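Local atomic coordinates of 2-aminomuconic 6-semialdehyde dehydrogenase (Pseudomonas sp., PDB entry 7BZV), a protein that probably oxidises 2-aminomuconic 6-semialdehyde with NAD+ in 2-aminophenol breakdown, as a tetrameric member of the aldehyde dehydrogenase family. Residues B[312-317]-B[324-329]. Sequence-based numbering, arbitrary orientation.
Sequences KALKVD and TQMGPL
K315 O takes two backbone N-H groups from the facing segment. Q325 N lies 2.8 Å from K315 O, in the carbonyl plane, with an N-H...O angle of 159°. M326 N reaches K315 O at 3.0 Å, tilted 23° from that plane. A weak hydrogen bond from D317 N to M326 O (3.4 Å) follows. V316 CA also points its hydrogen at M326 O. The M326 N and D317 N bonds make a single beta bridge, V316 with M326; the Q325 bond lies beside it.

The apolar contacts flank it. L314 crosses both partners at about a right angle, with CD1 on Q325 CB (3.6 Å) and CD2 on M326 SD (4.0 Å). V316 CG2 lies beside M326 CB.

T324 makes a methyl-to-carbonyl van der Waals approach. With its OG1 beside the backbone N (chi1 -65°), T324 CG2 stands anti to that N and comes within 3.3 Å of D317 O.

The K315 chain crosses T324, its CG 3.8 Å from T324 CA. Its NZ forms salt bridges with E321 and D323. Replacing K315 by alanine would probably leave both carboxylates without this partner and open a gap beside T324 CA. T324 OG1 hydrogen-bonds to W318 O, and D317 OD1 forms a salt bridge with R365.

The contact draws together two parts of the loop between helices 297-312 and 332-348. L314 and M326 rest on F280 of helix 268-280.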
loop_
_atom_site.group_PDB
_atom_site.type_symbol
_atom_site.label_atom_id
_atom_site.label_comp_id
_atom_site.label_asym_id
_atom_site.label_seq_id
_atom_site.Cartn_x
_atom_site.Cartn_y
_atom_site.Cartn_z
ATOM N N LYS B 312 -20.364 -13.283 -41.373
ATOM C CA LYS B 312 -20.142 -13.598 -42.780
ATOM C C LYS B 312 -18.833 -12.995 -43.259
ATOM O O LYS B 312 -18.125 -13.595 -44.073
ATOM C CB LYS B 312 -21.307 -13.097 -43.659
ATOM C CG LYS B 312 -22.504 -14.017 -43.788
ATOM C CD LYS B 312 -23.614 -13.406 -44.693
ATOM C CE LYS B 312 -25.037 -13.718 -44.193
ATOM N NZ LYS B 312 -26.069 -12.762 -44.736
ATOM N N ALA B 313 -18.496 -11.806 -42.780
ATOM C CA ALA B 313 -17.254 -11.173 -43.205
ATOM C C ALA B 313 -16.022 -11.677 -42.460
ATOM O O ALA B 313 -14.904 -11.259 -42.793
ATOM C CB ALA B 313 -17.363 -9.644 -43.047
ATOM N N LEU B 314 -16.181 -12.533 -41.456
ATOM C CA LEU B 314 -15.029 -12.976 -40.675
ATOM C C LEU B 314 -14.192 -13.930 -41.510
ATOM O O LEU B 314 -14.697 -14.929 -42.024
ATOM C CB LEU B 314 -15.504 -13.637 -39.378
ATOM C CG LEU B 314 -14.411 -13.905 -38.346
ATOM C CD1 LEU B 314 -13.943 -12.595 -37.716
ATOM C CD2 LEU B 314 -14.850 -14.868 -37.235
ATOM N N LYS B 315 -12.922 -13.605 -41.699
ATOM C CA LYS B 315 -12.096 -14.384 -42.612
ATOM C C LYS B 315 -11.594 -15.630 -41.888
ATOM O O LYS B 315 -10.714 -15.551 -41.019
ATOM C CB LYS B 315 -10.942 -13.547 -43.158
ATOM C CG LYS B 315 -10.039 -14.314 -44.127
ATOM C CD LYS B 315 -9.140 -13.388 -44.927
ATOM C CE LYS B 315 -8.643 -14.068 -46.199
ATOM N NZ LYS B 315 -7.176 -13.921 -46.359
ATOM N N VAL B 316 -12.160 -16.776 -42.255
ATOM C CA VAL B 316 -11.749 -18.094 -41.774
ATOM C C VAL B 316 -10.920 -18.731 -42.888
ATOM O O VAL B 316 -11.463 -19.256 -43.865
ATOM C CB VAL B 316 -12.964 -18.961 -41.424
ATOM C CG1 VAL B 316 -12.523 -20.283 -40.783
ATOM C CG2 VAL B 316 -13.898 -18.183 -40.537
ATOM N N ASP B 317 -9.601 -18.701 -42.775
ATOM C CA ASP B 317 -8.782 -19.035 -43.942
ATOM C C ASP B 317 -7.383 -19.375 -43.466
ATOM O O ASP B 317 -7.131 -19.458 -42.263
ATOM C CB ASP B 317 -8.731 -17.869 -44.928
ATOM C CG ASP B 317 -8.692 -18.315 -46.380
ATOM O OD1 ASP B 317 -7.836 -19.147 -46.777
ATOM O OD2 ASP B 317 -9.537 -17.810 -47.129
ATOM N N THR B 324 -6.379 -13.059 -42.196
ATOM C CA THR B 324 -7.168 -14.116 -41.581
ATOM C C THR B 324 -7.491 -13.762 -40.133
ATOM O O THR B 324 -6.642 -13.266 -39.393
ATOM C CB THR B 324 -6.431 -15.444 -41.641
ATOM O OG1 THR B 324 -6.301 -15.831 -43.012
ATOM C CG2 THR B 324 -7.207 -16.493 -40.876
ATOM N N GLN B 325 -8.738 -13.993 -39.741
ATOM C CA GLN B 325 -9.203 -13.658 -38.405
ATOM C C GLN B 325 -9.546 -14.893 -37.579
ATOM O O GLN B 325 -9.602 -14.806 -36.345
ATOM C CB GLN B 325 -10.415 -12.723 -38.502
ATOM C CG GLN B 325 -10.028 -11.245 -38.619
ATOM C CD GLN B 325 -9.148 -10.749 -37.429
ATOM O OE1 GLN B 325 -8.230 -9.962 -37.627
ATOM N NE2 GLN B 325 -9.423 -11.240 -36.208
ATOM N N MET B 326 -9.711 -16.049 -38.212
ATOM C CA MET B 326 -10.028 -17.258 -37.454
ATOM C C MET B 326 -9.363 -18.446 -38.121
ATOM O O MET B 326 -9.483 -18.625 -39.344
ATOM C CB MET B 326 -11.536 -17.492 -37.344
ATOM C CG MET B 326 -11.944 -18.070 -35.984
ATOM S SD MET B 326 -13.714 -18.419 -35.792
ATOM C CE MET B 326 -13.783 -20.124 -36.254
ATOM N N GLY B 327 -8.664 -19.242 -37.311
ATOM C CA GLY B 327 -8.078 -20.486 -37.758
ATOM C C GLY B 327 -8.891 -21.687 -37.318
ATOM O O GLY B 327 -10.053 -21.569 -36.922
ATOM N N PRO B 328 -8.293 -22.877 -37.407
ATOM C CA PRO B 328 -8.969 -24.093 -36.939
ATOM C C PRO B 328 -9.060 -24.090 -35.413
ATOM O O PRO B 328 -8.561 -23.188 -34.747
ATOM C CB PRO B 328 -8.059 -25.219 -37.454
ATOM C CG PRO B 328 -6.673 -24.593 -37.418
ATOM C CD PRO B 328 -6.878 -23.126 -37.733
ATOM N N LEU B 329 -9.750 -25.092 -34.873
ATOM C CA LEU B 329 -9.657 -25.427 -33.463
ATOM C C LEU B 329 -8.322 -26.126 -33.186
ATOM O O LEU B 329 -7.528 -26.385 -34.092
ATOM C CB LEU B 329 -10.830 -26.314 -33.070
ATOM C CG LEU B 329 -12.224 -25.704 -33.183
ATOM C CD1 LEU B 329 -13.271 -26.676 -32.677
ATOM C CD2 LEU B 329 -12.252 -24.358 -32.424
#